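Local coordinates for myosin-17 (Arabidopsis thaliana, PDB 7KFL), which is a plant class XI myosin, probably an actin-based motor, whose globular tail, the part modelled here, serves as its cargo-binding domain, at residues L309-H312 with Q313-K316; K317-D320 with E321-E325; V329-I332 with Q333-Y336; Y342-K346 with Y347-S351; M360-M363 with M364-D367. All blocks are in the same frame, centred on the assembly; numbering follows the deposited sequence.

Interaction 1. Residues L309-H312 with Q313-K316; sequences LVIH and QKPK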
# COMPACT_ATOMS: atom_id res chain seq x y z
N LEU A 309 0.89 -16.59 -22.49
CA LEU A 309 0.59 -15.88 -23.76
C LEU A 309 1.78 -15.92 -24.72
O LEU A 309 1.54 -15.93 -25.95
CB LEU A 309 0.18 -14.43 -23.47
CG LEU A 309 -1.21 -14.22 -22.88
CD1 LEU A 309 -1.42 -12.77 -22.48
CD2 LEU A 309 -2.30 -14.66 -23.84
N VAL A 310 3.02 -15.92 -24.20
CA VAL A 310 4.27 -15.79 -25.02
C VAL A 310 4.91 -17.16 -25.26
O VAL A 310 5.87 -17.21 -26.06
CB VAL A 310 5.28 -14.82 -24.38
CG1 VAL A 310 4.68 -13.44 -24.15
CG2 VAL A 310 5.88 -15.38 -23.09
N ILE A 311 4.45 -18.23 -24.60
CA ILE A 311 5.08 -19.58 -24.72
C ILE A 311 4.89 -20.08 -26.15
O ILE A 311 3.80 -19.86 -26.72
CB ILE A 311 4.52 -20.58 -23.67
CG1 ILE A 311 5.53 -21.69 -23.36
CG2 ILE A 311 3.18 -21.16 -24.10
CD1 ILE A 311 6.70 -21.24 -22.51
N HIS A 312 5.92 -20.71 -26.72
CA HIS A 312 5.94 -21.28 -28.09
C HIS A 312 5.29 -22.66 -28.08
O HIS A 312 5.41 -23.37 -27.06
CB HIS A 312 7.37 -21.33 -28.65
CG HIS A 312 8.01 -19.99 -28.79
ND1 HIS A 312 7.48 -19.00 -29.60
CD2 HIS A 312 9.14 -19.48 -28.26
CE1 HIS A 312 8.25 -17.93 -29.55
NE2 HIS A 312 9.28 -18.20 -28.73
N GLN A 313 4.63 -23.03 -29.19
CA GLN A 313 4.03 -24.37 -29.42
C GLN A 313 3.08 -24.70 -28.26
O GLN A 313 3.39 -25.63 -27.49
CB GLN A 313 5.13 -25.42 -29.57
CG GLN A 313 6.11 -25.11 -30.69
CD GLN A 313 7.13 -26.20 -30.89
OE1 GLN A 313 7.27 -26.74 -31.99
NE2 GLN A 313 7.85 -26.54 -29.83
N LYS A 314 1.97 -23.96 -28.14
CA LYS A 314 0.89 -24.20 -27.15
C LYS A 314 0.17 -25.51 -27.45
O LYS A 314 -0.18 -26.24 -26.53
CB LYS A 314 -0.10 -23.03 -27.13
CG LYS A 314 0.46 -21.72 -26.57
CD LYS A 314 -0.51 -20.57 -26.68
CE LYS A 314 0.10 -19.24 -26.26
NZ LYS A 314 1.11 -18.76 -27.23
N PRO A 315 -0.09 -25.86 -28.74
CA PRO A 315 -0.74 -27.13 -29.08
C PRO A 315 -0.04 -28.39 -28.56
O PRO A 315 -0.72 -29.37 -28.30
CB PRO A 315 -0.72 -27.14 -30.62
CG PRO A 315 -0.69 -25.68 -31.00
CD PRO A 315 0.17 -25.04 -29.93
N LYS A 316 1.29 -28.35 -28.41
CA LYS A 316 2.13 -29.51 -27.98
C LYS A 316 2.10 -29.68 -26.46
O LYS A 316 2.50 -30.77 -25.99
CB LYS A 316 3.58 -29.33 -28.46
CG LYS A 316 3.77 -29.39 -29.97
CD LYS A 316 5.23 -29.47 -30.39
CE LYS A 316 5.40 -29.75 -31.87
NZ LYS A 316 6.83 -29.79 -32.25
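Lys314 bends back over the turn and sets its ammonium between two backbone carbonyls of the preceding residues. Its NZ donates to Ile311 O at 3.0 Å, where the C=O...N angle of 160° places the donor nearly in line with the carbonyl bond. The second bond, from NZ to Leu309 O at 3.1 Å, differs: the donor stands well above that carbonyl's plane, with a C=O...N angle of 116°. The chain is extended as far as CE and kinks only at its last torsion (chi4 70°), which brings NZ within bonding distance of both oxygens. On the way, Lys314 CG rests on Ile311 CG2 at 3.7 Å, the two side chains running at a slant to each other. Tyr342 OH is a further hydrogen-bond partner of NZ, and Phe267 of helix 267-287 touches the lysine side chain. Farther along the turn, Lys316 NZ reaches Gln313 OE1 at 3.1 Å, also from above the amide plane. Gln313 has positive phi, consistent with the bend of the chain here. Because Leu309 is the last residue of helix 300-309, the side chain of Lys314 ties that helix end to the loop leading to helix 319-326 of the DIL domain.

Interaction 2. Residues K317-D320 with E321-E325; sequences KTLD and EITRE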
# COMPACT_ATOMS: atom_id res chain seq x y z
N LYS A 317 1.64 -28.66 -25.72
CA LYS A 317 1.66 -28.64 -24.23
C LYS A 317 0.52 -29.52 -23.69
O LYS A 317 -0.57 -29.49 -24.29
CB LYS A 317 1.52 -27.21 -23.69
CG LYS A 317 2.47 -26.18 -24.29
CD LYS A 317 3.84 -26.14 -23.65
CE LYS A 317 4.91 -25.60 -24.57
NZ LYS A 317 6.25 -25.69 -23.96
N THR A 318 0.78 -30.25 -22.60
CA THR A 318 -0.23 -31.03 -21.83
C THR A 318 -0.89 -30.10 -20.81
O THR A 318 -0.28 -29.06 -20.49
CB THR A 318 0.40 -32.26 -21.16
OG1 THR A 318 1.31 -31.81 -20.15
CG2 THR A 318 1.13 -33.16 -22.13
N LEU A 319 -2.08 -30.45 -20.32
CA LEU A 319 -2.83 -29.66 -19.30
C LEU A 319 -2.02 -29.59 -18.01
O LEU A 319 -2.06 -28.53 -17.35
CB LEU A 319 -4.20 -30.31 -19.06
CG LEU A 319 -5.08 -29.63 -18.00
CD1 LEU A 319 -5.50 -28.24 -18.45
CD2 LEU A 319 -6.29 -30.48 -17.68
N ASP A 320 -1.32 -30.67 -17.66
CA ASP A 320 -0.54 -30.81 -16.40
C ASP A 320 0.67 -29.87 -16.43
O ASP A 320 0.96 -29.27 -15.38
CB ASP A 320 -0.14 -32.27 -16.16
CG ASP A 320 -1.32 -33.17 -15.86
OD1 ASP A 320 -2.09 -32.83 -14.94
OD2 ASP A 320 -1.46 -34.21 -16.54
N GLU A 321 1.34 -29.74 -17.58
CA GLU A 321 2.46 -28.78 -17.79
C GLU A 321 1.97 -27.36 -17.50
O GLU A 321 2.62 -26.66 -16.70
CB GLU A 321 3.01 -28.87 -19.21
CG GLU A 321 3.92 -30.06 -19.45
CD GLU A 321 4.33 -30.25 -20.90
OE1 GLU A 321 4.55 -29.23 -21.60
OE2 GLU A 321 4.41 -31.41 -21.34
N ILE A 322 0.86 -26.96 -18.13
CA ILE A 322 0.29 -25.58 -18.06
C ILE A 322 -0.05 -25.25 -16.60
O ILE A 322 0.33 -24.14 -16.16
CB ILE A 322 -0.95 -25.46 -18.99
CG1 ILE A 322 -0.58 -25.67 -20.46
CG2 ILE A 322 -1.65 -24.12 -18.78
CD1 ILE A 322 -1.74 -26.11 -21.32
N THR A 323 -0.72 -26.16 -15.89
CA THR A 323 -1.35 -25.91 -14.56
C THR A 323 -0.33 -26.00 -13.42
O THR A 323 -0.67 -25.53 -12.32
CB THR A 323 -2.51 -26.86 -14.29
OG1 THR A 323 -2.04 -28.20 -14.44
CG2 THR A 323 -3.70 -26.63 -15.20
N ARG A 324 0.86 -26.59 -13.64
CA ARG A 324 1.81 -26.93 -12.54
C ARG A 324 3.25 -26.48 -12.86
O ARG A 324 4.02 -26.33 -11.89
CB ARG A 324 1.73 -28.42 -12.22
CG ARG A 324 0.56 -28.78 -11.32
CD ARG A 324 -0.04 -30.15 -11.59
NE ARG A 324 -1.27 -30.35 -10.83
CZ ARG A 324 -2.05 -31.43 -10.91
NH1 ARG A 324 -1.75 -32.42 -11.73
NH2 ARG A 324 -3.14 -31.51 -10.17
N GLU A 325 3.62 -26.28 -14.13
CA GLU A 325 4.99 -25.84 -14.52
C GLU A 325 4.96 -24.37 -14.98
O GLU A 325 5.99 -23.70 -14.80
CB GLU A 325 5.58 -26.81 -15.56
CG GLU A 325 5.80 -26.22 -16.95
CD GLU A 325 6.36 -27.20 -17.98
OE1 GLU A 325 6.68 -28.35 -17.60
OE2 GLU A 325 6.47 -26.81 -19.16
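An N-cap opens helix 319-326, with Thr318 as the capping residue and Glu321 three positions on. Thr318 OG1 accepts from Glu321 N at 3.3 Å, a weak bond, yet fairly straight at 158°. A chi1 of 67° tucks OG1 between the backbone N and the carbonyl carbon, directing it at the first turn. The same hydroxyl gives a second weak bond, to Glu321 OE2; the glutamate, extended beyond CG, crosses the threonine at about a right angle, with its CG 3.2 Å from Thr318 OG1. Lys317 also crosses Glu321 nearly perpendicularly. Its CD lies 3.8 Å from Glu321 OE1, while Lys317 NZ stops beyond salt-bridge range, so any attraction there is probably diffuse.

The hydrophobic side of the turn faces inward: Leu319 packs on Met360 and Met363 of helix 354-369, and Ile322 on Leu335 of helix 332-341. On the outer side Asp320 and Arg324 run alongside one another, their carboxylate and guanidinium planes only 6° apart, and Asp320 OD1 forms a salt bridge with Arg324 NH1 at 3.3 Å. Leu319 O carries two bonds from one residue, being met by Thr323 N at 3.1 Å and, from the opposite face of the carbonyl plane, by Thr323 OG1 at 2.9 Å.

Interaction 3. Residues V329-I332 with Q333-Y336; sequences VLSI and QQLY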
# COMPACT_ATOMS: atom_id res chain seq x y z
N VAL A 329 -0.61 -20.72 -10.09
CA VAL A 329 -1.44 -19.79 -9.26
C VAL A 329 -2.80 -19.57 -9.95
O VAL A 329 -3.77 -19.25 -9.23
CB VAL A 329 -0.71 -18.46 -9.00
CG1 VAL A 329 -1.65 -17.35 -8.55
CG2 VAL A 329 0.42 -18.64 -7.99
N LEU A 330 -2.88 -19.73 -11.27
CA LEU A 330 -4.12 -19.51 -12.06
C LEU A 330 -5.10 -20.66 -11.83
O LEU A 330 -4.64 -21.82 -11.79
CB LEU A 330 -3.79 -19.36 -13.55
CG LEU A 330 -3.55 -17.94 -14.04
CD1 LEU A 330 -2.27 -17.37 -13.44
CD2 LEU A 330 -3.50 -17.89 -15.56
N SER A 331 -6.39 -20.35 -11.70
CA SER A 331 -7.51 -21.32 -11.61
C SER A 331 -7.81 -21.88 -13.01
O SER A 331 -7.39 -21.25 -14.01
CB SER A 331 -8.73 -20.69 -11.01
OG SER A 331 -9.36 -19.83 -11.94
N ILE A 332 -8.53 -23.00 -13.07
CA ILE A 332 -8.96 -23.66 -14.34
C ILE A 332 -9.87 -22.68 -15.11
O ILE A 332 -9.69 -22.57 -16.34
CB ILE A 332 -9.66 -25.00 -14.07
CG1 ILE A 332 -8.70 -26.04 -13.48
CG2 ILE A 332 -10.35 -25.52 -15.33
CD1 ILE A 332 -7.60 -26.50 -14.42
N GLN A 333 -10.79 -22.00 -14.42
CA GLN A 333 -11.78 -21.09 -15.04
C GLN A 333 -11.05 -19.91 -15.70
O GLN A 333 -11.54 -19.43 -16.75
CB GLN A 333 -12.81 -20.59 -14.03
CG GLN A 333 -14.23 -20.50 -14.59
CD GLN A 333 -14.92 -19.19 -14.31
OE1 GLN A 333 -15.15 -18.82 -13.16
NE2 GLN A 333 -15.29 -18.48 -15.36
N GLN A 334 -9.93 -19.48 -15.12
CA GLN A 334 -9.07 -18.38 -15.65
C GLN A 334 -8.36 -18.86 -16.92
O GLN A 334 -8.47 -18.17 -17.95
CB GLN A 334 -8.06 -17.92 -14.61
CG GLN A 334 -8.67 -17.09 -13.48
CD GLN A 334 -7.75 -16.96 -12.29
OE1 GLN A 334 -6.72 -17.63 -12.20
NE2 GLN A 334 -8.12 -16.11 -11.35
N LEU A 335 -7.65 -19.99 -16.84
CA LEU A 335 -6.89 -20.60 -17.96
C LEU A 335 -7.82 -20.80 -19.16
O LEU A 335 -7.41 -20.44 -20.28
CB LEU A 335 -6.30 -21.94 -17.52
CG LEU A 335 -5.12 -21.86 -16.56
CD1 LEU A 335 -4.77 -23.23 -16.01
CD2 LEU A 335 -3.91 -21.23 -17.23
N TYR A 336 -9.02 -21.35 -18.93
CA TYR A 336 -10.02 -21.66 -19.99
C TYR A 336 -10.34 -20.39 -20.78
O TYR A 336 -10.24 -20.43 -22.02
CB TYR A 336 -11.29 -22.28 -19.38
CG TYR A 336 -12.39 -22.52 -20.37
CD1 TYR A 336 -12.39 -23.63 -21.19
CD2 TYR A 336 -13.44 -21.61 -20.51
CE1 TYR A 336 -13.40 -23.86 -22.11
CE2 TYR A 336 -14.46 -21.82 -21.42
CZ TYR A 336 -14.44 -22.95 -22.23
OH TYR A 336 -15.44 -23.15 -23.13
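Gln333, first of the helical residues after Ile332, stands near the capping serine, its CB 4.1 Å from Ser331 OG, and its side chain reaches Ser374 and Phe376. Gln334 then closes the start of helix 332-341 in both directions. Its backbone N donates to Ser331 OG at 3.2 Å, and its amide OE1 in return accepts from Ser331 N at 2.8 Å with an N-H...O angle of 157°, the donor standing 47° out of the amide plane. The side chain, extended beyond CG, curls over the serine and passes Leu330 at about a right angle, leaving OE1 3.7 Å from Leu330 CB. Beyond the box, Gln334 NE2 binds Phe376 O and Ser331 OG binds Ser375 O, tying the cap to a later loop. Replacing this glutamine by alanine removes the amide, and Ser331 N and Phe376 O are then likely to lack their mates, with the first turn held less firmly. Leu335 follows, its N bonded nearly straight to Ser331 O at 3.1 Å and its CD2 3.8 Å from Leu330 CD2. Tyr336 N continues the series to Ile332 O at 2.9 Å. Reciprocal bonds between Ser331 and Gln334 define a capping box, here at the N-terminus of a DIL-domain helix.

Interaction 4. Residues Y342-K346 with Y347-S351; sequences YWDDK and YGTHS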
# COMPACT_ATOMS: atom_id res chain seq x y z
N TYR A 342 -7.72 -16.53 -26.71
CA TYR A 342 -6.37 -16.34 -27.30
C TYR A 342 -6.47 -16.23 -28.83
O TYR A 342 -7.20 -17.03 -29.44
CB TYR A 342 -5.43 -17.48 -26.91
CG TYR A 342 -4.04 -17.38 -27.49
CD1 TYR A 342 -3.08 -16.57 -26.91
CD2 TYR A 342 -3.69 -18.09 -28.63
CE1 TYR A 342 -1.80 -16.47 -27.44
CE2 TYR A 342 -2.42 -18.00 -29.17
CZ TYR A 342 -1.47 -17.19 -28.57
OH TYR A 342 -0.21 -17.10 -29.10
N TRP A 343 -5.74 -15.28 -29.41
CA TRP A 343 -5.63 -15.06 -30.88
C TRP A 343 -4.23 -14.49 -31.19
O TRP A 343 -3.52 -14.14 -30.23
CB TRP A 343 -6.74 -14.13 -31.38
CG TRP A 343 -6.64 -12.73 -30.86
CD1 TRP A 343 -6.85 -12.32 -29.58
CD2 TRP A 343 -6.27 -11.56 -31.60
NE1 TRP A 343 -6.64 -10.97 -29.47
CE2 TRP A 343 -6.29 -10.47 -30.70
CE3 TRP A 343 -5.94 -11.31 -32.94
CZ2 TRP A 343 -5.99 -9.17 -31.09
CZ3 TRP A 343 -5.64 -10.02 -33.33
CH2 TRP A 343 -5.66 -8.97 -32.41
N ASP A 344 -3.86 -14.40 -32.47
CA ASP A 344 -2.49 -14.02 -32.90
C ASP A 344 -2.51 -13.63 -34.39
O ASP A 344 -2.50 -14.54 -35.24
CB ASP A 344 -1.52 -15.16 -32.60
CG ASP A 344 -0.05 -14.78 -32.71
OD1 ASP A 344 0.23 -13.64 -33.10
OD2 ASP A 344 0.79 -15.64 -32.40
N ASP A 345 -2.52 -12.32 -34.68
CA ASP A 345 -2.43 -11.75 -36.05
C ASP A 345 -1.00 -11.25 -36.32
O ASP A 345 -0.83 -10.42 -37.23
CB ASP A 345 -3.44 -10.62 -36.25
CG ASP A 345 -4.86 -11.09 -36.51
OD1 ASP A 345 -5.21 -12.18 -36.01
OD2 ASP A 345 -5.60 -10.37 -37.20
N LYS A 346 -0.02 -11.74 -35.56
CA LYS A 346 1.41 -11.33 -35.67
C LYS A 346 2.25 -12.54 -36.10
O LYS A 346 2.92 -12.44 -37.14
CB LYS A 346 1.91 -10.74 -34.35
CG LYS A 346 3.28 -10.09 -34.42
CD LYS A 346 3.67 -9.35 -33.17
CE LYS A 346 5.11 -8.87 -33.19
NZ LYS A 346 5.56 -8.44 -31.85
N TYR A 347 2.21 -13.63 -35.33
CA TYR A 347 2.96 -14.89 -35.58
C TYR A 347 2.03 -16.00 -36.10
O TYR A 347 2.54 -16.99 -36.64
CB TYR A 347 3.66 -15.36 -34.30
CG TYR A 347 4.75 -14.43 -33.80
CD1 TYR A 347 4.44 -13.23 -33.19
CD2 TYR A 347 6.09 -14.77 -33.93
CE1 TYR A 347 5.42 -12.38 -32.73
CE2 TYR A 347 7.09 -13.93 -33.47
CZ TYR A 347 6.76 -12.73 -32.87
OH TYR A 347 7.73 -11.89 -32.41
N GLY A 348 0.71 -15.84 -35.92
CA GLY A 348 -0.31 -16.82 -36.36
C GLY A 348 -0.23 -18.14 -35.60
O GLY A 348 -0.66 -19.16 -36.17
N THR A 349 0.31 -18.12 -34.38
CA THR A 349 0.41 -19.31 -33.49
C THR A 349 -0.98 -19.61 -32.91
O THR A 349 -1.76 -18.66 -32.73
CB THR A 349 1.45 -19.11 -32.38
OG1 THR A 349 1.06 -17.99 -31.58
CG2 THR A 349 2.85 -18.89 -32.91
N HIS A 350 -1.26 -20.89 -32.64
CA HIS A 350 -2.57 -21.37 -32.12
C HIS A 350 -2.51 -21.49 -30.59
O HIS A 350 -1.41 -21.34 -30.02
CB HIS A 350 -2.97 -22.70 -32.79
CG HIS A 350 -3.07 -22.62 -34.27
ND1 HIS A 350 -2.78 -23.70 -35.09
CD2 HIS A 350 -3.39 -21.60 -35.09
CE1 HIS A 350 -2.94 -23.35 -36.35
NE2 HIS A 350 -3.31 -22.06 -36.38
N SER A 351 -3.67 -21.74 -29.97
CA SER A 351 -3.84 -21.90 -28.50
C SER A 351 -3.45 -23.33 -28.10
O SER A 351 -2.82 -24.03 -28.92
CB SER A 351 -5.25 -21.58 -28.09
OG SER A 351 -5.36 -21.52 -26.68
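An Asx turn built on Asp344 helps reverse the loop between helices 332-341 and 354-369, bringing residues 342-346 and 347-351 back alongside each other with end-to-end directions 168° apart. Asp344 OD1 accepts from Lys346 N at 3.1 Å, the bond that defines the turn, and from Tyr347 N at 3.0 Å, both donors approaching from one face of the carboxylate; the Tyr347 bond is almost straight at 171°. Asp344 OD2 grips Thr349 twice: through Thr349 N at 3.2 Å, above the carboxylate plane, and through Thr349 OG1 at 2.5 Å on its anti lone pair. The threonine hydroxyl in turn accepts from Tyr342 OH at 2.9 Å, the phenol that also meets Lys314. Were this carboxylate exchanged for a leucine side chain, the donors Lys346 N, Tyr347 N, Thr349 N and Thr349 OG1 would lose their acceptor and the turn is likely to open. Nearby, Lys346 runs alongside the Tyr347 ring, its CD 3.5 Å from Tyr347 CE1, before its amine pairs with Glu271. Phe267, at the start of helix 267-287, touches Tyr342, Asp344 and Tyr347, while Ser351 OG bonds back to Ser339 O of helix 332-341, placing the reversal beside the ends of these two helices.

Interaction 5. Residues M360-M363 with M364-D367; sequences MRVM and MTED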
# COMPACT_ATOMS: atom_id res chain seq x y z
N MET A 360 -10.34 -29.10 -19.54
CA MET A 360 -10.62 -27.87 -18.75
C MET A 360 -12.13 -27.75 -18.49
O MET A 360 -12.50 -27.41 -17.35
CB MET A 360 -10.14 -26.61 -19.48
CG MET A 360 -8.64 -26.38 -19.37
SD MET A 360 -8.14 -24.83 -20.17
CE MET A 360 -6.36 -24.95 -20.03
N ARG A 361 -12.95 -28.02 -19.51
CA ARG A 361 -14.42 -27.83 -19.49
C ARG A 361 -15.06 -28.80 -18.49
O ARG A 361 -16.02 -28.39 -17.81
CB ARG A 361 -15.00 -27.99 -20.90
CG ARG A 361 -16.46 -27.59 -21.04
CD ARG A 361 -16.75 -26.18 -20.57
NE ARG A 361 -17.72 -25.49 -21.42
CZ ARG A 361 -19.03 -25.37 -21.19
NH1 ARG A 361 -19.58 -25.91 -20.11
NH2 ARG A 361 -19.79 -24.71 -22.05
N VAL A 362 -14.56 -30.04 -18.42
CA VAL A 362 -15.06 -31.10 -17.49
C VAL A 362 -14.73 -30.71 -16.05
O VAL A 362 -15.61 -30.88 -15.18
CB VAL A 362 -14.51 -32.51 -17.84
CG1 VAL A 362 -13.00 -32.54 -17.98
CG2 VAL A 362 -14.96 -33.56 -16.83
N MET A 363 -13.52 -30.21 -15.80
CA MET A 363 -13.03 -29.77 -14.46
C MET A 363 -13.92 -28.63 -13.92
O MET A 363 -14.13 -28.58 -12.70
CB MET A 363 -11.58 -29.29 -14.52
CG MET A 363 -10.57 -30.36 -14.16
SD MET A 363 -8.96 -30.06 -14.94
CE MET A 363 -7.87 -30.93 -13.81
N MET A 364 -14.41 -27.76 -14.81
CA MET A 364 -15.24 -26.58 -14.46
C MET A 364 -16.67 -27.02 -14.12
O MET A 364 -17.29 -26.36 -13.27
CB MET A 364 -15.27 -25.56 -15.61
CG MET A 364 -14.03 -24.70 -15.66
SD MET A 364 -13.77 -23.93 -17.28
CE MET A 364 -15.27 -22.96 -17.44
N THR A 365 -17.17 -28.09 -14.75
CA THR A 365 -18.50 -28.70 -14.47
C THR A 365 -18.41 -29.54 -13.19
O THR A 365 -19.41 -29.55 -12.44
CB THR A 365 -19.02 -29.50 -15.67
OG1 THR A 365 -17.99 -30.38 -16.10
CG2 THR A 365 -19.46 -28.62 -16.82
N GLU A 366 -17.28 -30.20 -12.95
CA GLU A 366 -16.95 -30.91 -11.68
C GLU A 366 -17.08 -29.92 -10.51
O GLU A 366 -17.83 -30.22 -9.56
CB GLU A 366 -15.54 -31.52 -11.74
CG GLU A 366 -14.97 -31.91 -10.38
CD GLU A 366 -13.48 -31.65 -10.21
OE1 GLU A 366 -13.06 -31.35 -9.07
OE2 GLU A 366 -12.74 -31.76 -11.21
N ASP A 367 -16.35 -28.80 -10.59
CA ASP A 367 -16.33 -27.73 -9.56
C ASP A 367 -17.73 -27.10 -9.44
O ASP A 367 -18.14 -26.81 -8.30
CB ASP A 367 -15.26 -26.67 -9.87
CG ASP A 367 -13.86 -27.07 -9.43
OD1 ASP A 367 -13.61 -28.28 -9.27
OD2 ASP A 367 -13.03 -26.16 -9.25
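Thr365 turns its hydroxyl back onto the preceding turn, where OG1 donates to Val362 O at 2.6 Å. A chi1 of 50° swings the oxygen over to this carbonyl, three residues earlier; the C=O...O angle of 112° means a markedly side-on approach. Glu366 N meets the same oxygen at 2.9 Å in the ordinary helical way, making Val362 O the acceptor of both a side-chain and a backbone donor. The methyl of Thr365 takes the other direction: CG2 lies 4.3 Å from Arg361 NH1, at the edge of the guanidinium and near its plane.

These residues belong to the middle and later part of helix 354-369, whose repeat of backbone bonds four residues apart includes Met364 N to Met360 O at 3.2 Å and Asp367 N to Met363 O at 3.1 Å. A threonine hydroxyl bonded to a carbonyl one turn back is a familiar way for a helix to satisfy a polar side chain.

Met363 and Glu366 lie side by side and point the same way, with Met363 CG 3.9 Å from Glu366 OE2. Met363 also packs on Ile332 at the start of helix 332-341. Met364 instead keeps its chain straight through CG and bends at its last torsion (chi3 60°), laying SD 3.7 Å from Met360 O while the side chain touches Tyr336. Met360 reaches Ser339, and Arg361 lies against Tyr336 of helix 332-341.

The five contacts follow one another along the chain, through helices 319-326, 332-341 and 354-369 and their connecting loops, at one end of the elongated tail, with centres about 26 to 37 Å from that of the chain. Interactions 1 and 4 lie about 10 Å apart, joined by Lys314 NZ and Tyr342 OH, at 2.8 Å and probably hydrogen-bonded. Interaction 1 runs directly into interaction 2, whose helix packs on interaction 3 through Thr323 and Leu335, centres about 11 Å apart. Leu319, Ile332 and Tyr336 carry the packing on to interaction 5. N-caps at Thr318 and Ser331 mark two helix starts, while apolar side chains join the three helices at this end of the cargo-binding domain.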